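Dihydrodipicolinate synthase (PDB 2EHH) probably catalyses the condensation of pyruvate with aspartate semialdehyde to 4-hydroxy-tetrahydrodipicolinate, a step of lysine biosynthesis, as a homotetramer. Local coordinates at residues 77-89 / 116-128. Residues are numbered along the deposited sequence; the frame is centred on the assembly and turned at random.
Sequences GGNATHEAVHLTA and EHFKTVAQEVDIP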
# COMPACT_ATOMS: atom_id res chain seq x y z
N GLY A 77 -11.08 -16.69 -19.04
CA GLY A 77 -9.98 -15.78 -19.28
C GLY A 77 -8.64 -16.18 -18.69
O GLY A 77 -8.54 -17.12 -17.90
N GLY A 78 -7.61 -15.46 -19.10
CA GLY A 78 -6.26 -15.68 -18.62
C GLY A 78 -5.55 -14.38 -18.90
O GLY A 78 -6.20 -13.33 -18.89
N ASN A 79 -4.24 -14.40 -19.14
CA ASN A 79 -3.57 -13.15 -19.44
C ASN A 79 -3.07 -13.11 -20.88
O ASN A 79 -2.18 -12.33 -21.23
CB ASN A 79 -2.42 -12.88 -18.46
CG ASN A 79 -1.37 -13.97 -18.46
OD1 ASN A 79 -1.48 -14.97 -19.18
ND2 ASN A 79 -0.35 -13.80 -17.63
N ALA A 80 -3.66 -13.96 -21.72
CA ALA A 80 -3.33 -14.04 -23.15
C ALA A 80 -4.64 -13.92 -23.92
O ALA A 80 -5.51 -14.78 -23.82
CB ALA A 80 -2.66 -15.38 -23.46
N THR A 81 -4.78 -12.85 -24.69
CA THR A 81 -6.00 -12.59 -25.46
C THR A 81 -6.42 -13.72 -26.41
O THR A 81 -7.56 -14.18 -26.36
CB THR A 81 -5.87 -11.27 -26.24
OG1 THR A 81 -5.48 -10.23 -25.34
CG2 THR A 81 -7.21 -10.89 -26.89
N HIS A 82 -5.51 -14.16 -27.27
CA HIS A 82 -5.83 -15.23 -28.23
C HIS A 82 -6.45 -16.43 -27.52
O HIS A 82 -7.48 -16.95 -27.93
CB HIS A 82 -4.57 -15.68 -28.96
CG HIS A 82 -4.84 -16.59 -30.13
ND1 HIS A 82 -5.34 -16.13 -31.33
CD2 HIS A 82 -4.68 -17.92 -30.28
CE1 HIS A 82 -5.48 -17.14 -32.16
NE2 HIS A 82 -5.09 -18.24 -31.55
N GLU A 83 -5.80 -16.85 -26.44
CA GLU A 83 -6.26 -17.98 -25.65
C GLU A 83 -7.64 -17.72 -25.04
O GLU A 83 -8.51 -18.60 -25.05
CB GLU A 83 -5.23 -18.26 -24.55
CG GLU A 83 -5.71 -19.15 -23.42
CD GLU A 83 -4.63 -19.37 -22.37
OE1 GLU A 83 -3.77 -20.27 -22.57
OE2 GLU A 83 -4.62 -18.64 -21.36
N ALA A 84 -7.84 -16.53 -24.49
CA ALA A 84 -9.13 -16.18 -23.89
C ALA A 84 -10.24 -16.21 -24.94
O ALA A 84 -11.37 -16.58 -24.64
CB ALA A 84 -9.05 -14.80 -23.24
N VAL A 85 -9.92 -15.81 -26.17
CA VAL A 85 -10.92 -15.82 -27.23
C VAL A 85 -11.35 -17.26 -27.51
O VAL A 85 -12.54 -17.57 -27.56
CB VAL A 85 -10.39 -15.21 -28.54
CG1 VAL A 85 -11.37 -15.45 -29.68
CG2 VAL A 85 -10.18 -13.71 -28.36
N HIS A 86 -10.37 -18.14 -27.69
CA HIS A 86 -10.67 -19.54 -27.98
C HIS A 86 -11.50 -20.22 -26.89
O HIS A 86 -12.48 -20.89 -27.20
CB HIS A 86 -9.38 -20.34 -28.21
CG HIS A 86 -8.81 -20.17 -29.58
ND1 HIS A 86 -7.90 -21.06 -30.12
CD2 HIS A 86 -9.01 -19.22 -30.52
CE1 HIS A 86 -7.57 -20.66 -31.34
NE2 HIS A 86 -8.23 -19.55 -31.61
N LEU A 87 -11.12 -20.03 -25.64
CA LEU A 87 -11.86 -20.65 -24.54
C LEU A 87 -13.26 -20.06 -24.41
O LEU A 87 -14.21 -20.77 -24.09
CB LEU A 87 -11.09 -20.48 -23.22
CG LEU A 87 -11.61 -21.29 -22.04
CD1 LEU A 87 -11.77 -22.75 -22.43
CD2 LEU A 87 -10.65 -21.15 -20.86
N THR A 88 -13.39 -18.76 -24.66
CA THR A 88 -14.69 -18.12 -24.57
C THR A 88 -15.56 -18.63 -25.73
O THR A 88 -16.77 -18.82 -25.57
CB THR A 88 -14.56 -16.59 -24.63
OG1 THR A 88 -13.73 -16.14 -23.55
CG2 THR A 88 -15.92 -15.93 -24.51
N ALA A 89 -14.94 -18.87 -26.88
CA ALA A 89 -15.66 -19.39 -28.04
C ALA A 89 -16.22 -20.76 -27.68
O ALA A 89 -17.36 -21.09 -28.00
CB ALA A 89 -14.72 -19.50 -29.24
N GLU A 116 -8.48 -3.38 -25.43
CA GLU A 116 -8.37 -4.26 -26.60
C GLU A 116 -8.57 -5.73 -26.24
O GLU A 116 -9.11 -6.50 -27.05
CB GLU A 116 -7.03 -4.05 -27.30
CG GLU A 116 -6.89 -2.66 -27.88
CD GLU A 116 -5.71 -2.51 -28.82
OE1 GLU A 116 -5.36 -1.36 -29.15
OE2 GLU A 116 -5.13 -3.54 -29.22
N HIS A 117 -8.17 -6.12 -25.04
CA HIS A 117 -8.33 -7.50 -24.59
C HIS A 117 -9.81 -7.88 -24.54
O HIS A 117 -10.27 -8.80 -25.22
CB HIS A 117 -7.71 -7.67 -23.20
CG HIS A 117 -7.89 -9.04 -22.61
ND1 HIS A 117 -7.18 -10.14 -23.04
CD2 HIS A 117 -8.68 -9.48 -21.60
CE1 HIS A 117 -7.52 -11.19 -22.32
NE2 HIS A 117 -8.43 -10.82 -21.44
N PHE A 118 -10.56 -7.15 -23.72
CA PHE A 118 -11.98 -7.42 -23.56
C PHE A 118 -12.78 -7.15 -24.82
O PHE A 118 -13.74 -7.87 -25.12
CB PHE A 118 -12.53 -6.60 -22.39
CG PHE A 118 -12.11 -7.12 -21.04
CD1 PHE A 118 -12.75 -8.22 -20.49
CD2 PHE A 118 -11.06 -6.53 -20.35
CE1 PHE A 118 -12.34 -8.74 -19.25
CE2 PHE A 118 -10.65 -7.03 -19.12
CZ PHE A 118 -11.29 -8.14 -18.57
N LYS A 119 -12.39 -6.13 -25.57
CA LYS A 119 -13.08 -5.79 -26.81
C LYS A 119 -12.91 -6.95 -27.80
O LYS A 119 -13.88 -7.41 -28.40
CB LYS A 119 -12.49 -4.51 -27.41
CG LYS A 119 -13.26 -3.96 -28.60
CD LYS A 119 -12.51 -2.79 -29.22
CE LYS A 119 -13.39 -2.00 -30.18
NZ LYS A 119 -13.94 -2.83 -31.28
N THR A 120 -11.68 -7.43 -27.94
CA THR A 120 -11.39 -8.53 -28.85
C THR A 120 -12.23 -9.76 -28.53
O THR A 120 -12.85 -10.34 -29.42
CB THR A 120 -9.89 -8.89 -28.81
OG1 THR A 120 -9.13 -7.76 -29.27
CG2 THR A 120 -9.58 -10.09 -29.71
N VAL A 121 -12.24 -10.16 -27.27
CA VAL A 121 -13.02 -11.32 -26.85
C VAL A 121 -14.52 -11.10 -27.08
O VAL A 121 -15.19 -11.96 -27.65
CB VAL A 121 -12.79 -11.64 -25.36
CG1 VAL A 121 -13.73 -12.76 -24.91
CG2 VAL A 121 -11.34 -12.06 -25.13
N ALA A 122 -15.04 -9.96 -26.64
CA ALA A 122 -16.46 -9.65 -26.78
C ALA A 122 -16.95 -9.60 -28.23
O ALA A 122 -18.03 -10.11 -28.54
CB ALA A 122 -16.78 -8.31 -26.08
N GLN A 123 -16.17 -8.98 -29.11
CA GLN A 123 -16.57 -8.88 -30.51
C GLN A 123 -16.42 -10.21 -31.24
O GLN A 123 -17.05 -10.43 -32.27
CB GLN A 123 -15.75 -7.80 -31.23
CG GLN A 123 -15.95 -6.40 -30.66
CD GLN A 123 -15.41 -5.32 -31.57
OE1 GLN A 123 -14.28 -5.41 -32.06
NE2 GLN A 123 -16.21 -4.28 -31.80
N GLU A 124 -15.58 -11.09 -30.71
CA GLU A 124 -15.37 -12.39 -31.33
C GLU A 124 -16.43 -13.41 -30.96
O GLU A 124 -16.86 -14.20 -31.80
CB GLU A 124 -13.99 -12.94 -30.95
CG GLU A 124 -12.90 -12.57 -31.91
CD GLU A 124 -13.22 -13.01 -33.33
OE1 GLU A 124 -13.40 -14.23 -33.54
OE2 GLU A 124 -13.29 -12.13 -34.22
N VAL A 125 -16.86 -13.39 -29.70
CA VAL A 125 -17.84 -14.34 -29.20
C VAL A 125 -19.13 -13.69 -28.72
O VAL A 125 -19.12 -12.88 -27.79
CB VAL A 125 -17.25 -15.18 -28.05
CG1 VAL A 125 -18.14 -16.37 -27.76
CG2 VAL A 125 -15.84 -15.61 -28.41
N ASP A 126 -20.24 -14.07 -29.34
CA ASP A 126 -21.55 -13.54 -28.98
C ASP A 126 -22.13 -14.22 -27.75
O ASP A 126 -23.11 -14.96 -27.82
CB ASP A 126 -22.50 -13.69 -30.18
CG ASP A 126 -23.90 -13.19 -29.88
OD1 ASP A 126 -24.03 -12.18 -29.15
OD2 ASP A 126 -24.87 -13.80 -30.37
N ILE A 127 -21.50 -13.98 -26.60
CA ILE A 127 -21.95 -14.56 -25.34
C ILE A 127 -21.85 -13.49 -24.25
O ILE A 127 -20.94 -12.67 -24.27
CB ILE A 127 -21.09 -15.78 -24.93
CG1 ILE A 127 -21.68 -16.46 -23.69
CG2 ILE A 127 -19.65 -15.34 -24.63
CD1 ILE A 127 -20.89 -17.67 -23.21
N PRO A 128 -22.79 -13.48 -23.29
CA PRO A 128 -22.71 -12.47 -22.24
C PRO A 128 -21.38 -12.60 -21.49
O PRO A 128 -20.99 -13.70 -21.10
CB PRO A 128 -23.91 -12.79 -21.35
CG PRO A 128 -24.91 -13.33 -22.35
CD PRO A 128 -24.05 -14.24 -23.20
O HOH W 1 -8.77 -12.70 -19.44
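His117 reaches across from its helix and puts ND1 2.9 Å from Thr81 OG1, a hydrogen bond that either side could donate. The hydroxyl lies at the edge of the imidazole, close to its plane. At the other nitrogen, His117 NE2 is 2.8 Å from the oxygen of a water that also lies in the ring plane and in turn donates to Gly78 O, so both ring nitrogens are engaged and the rotation of the ring is fixed. His117 CG stands anti to the backbone N (chi1 177°), which carries the ring over to the start of helix 81-89; ring atom CD2 also sits above the centre of the Phe118 ring.

Beyond this polar end the interface turns apolar. The Thr81 and Thr120 side chains cross at about a right angle and touch through their CG2 methyls, while Val85 and Val121 run past each other in opposite directions, their CG2 atoms 3.8 Å apart. Val85 sends its other branch, CG1, against Glu124 CB.

Thr88 crosses Val121 at about a right angle, with Val121 CG1 3.6 Å from Thr88 OG1. Thr88 OG1 is tied back to Ala84 O at 2.6 Å, tilted 28° from the carbonyl plane and on the face opposite Thr88 N; it is also hydrogen-bonded to Thr76 OG1. Thr88 CG2 faces Ile127, 3.8 Å from Ile127 CG2. Val125, just past the helix end, lays CG2 against Ala89.

The axes of helices 81-89 and 116-124 come within 9.2 Å and cross at -30°, running in the same general sense. Helices 81-93 and 111-124 follow one another round the closed eight-stranded parallel barrel, Thr88 touching strand 98-102 and Val121 strand 129-133: the usual neighbour packing of a TIM barrel, here with Gly78 about 9 Å from the side chain of Tyr106, predicted to take part in the proton relay.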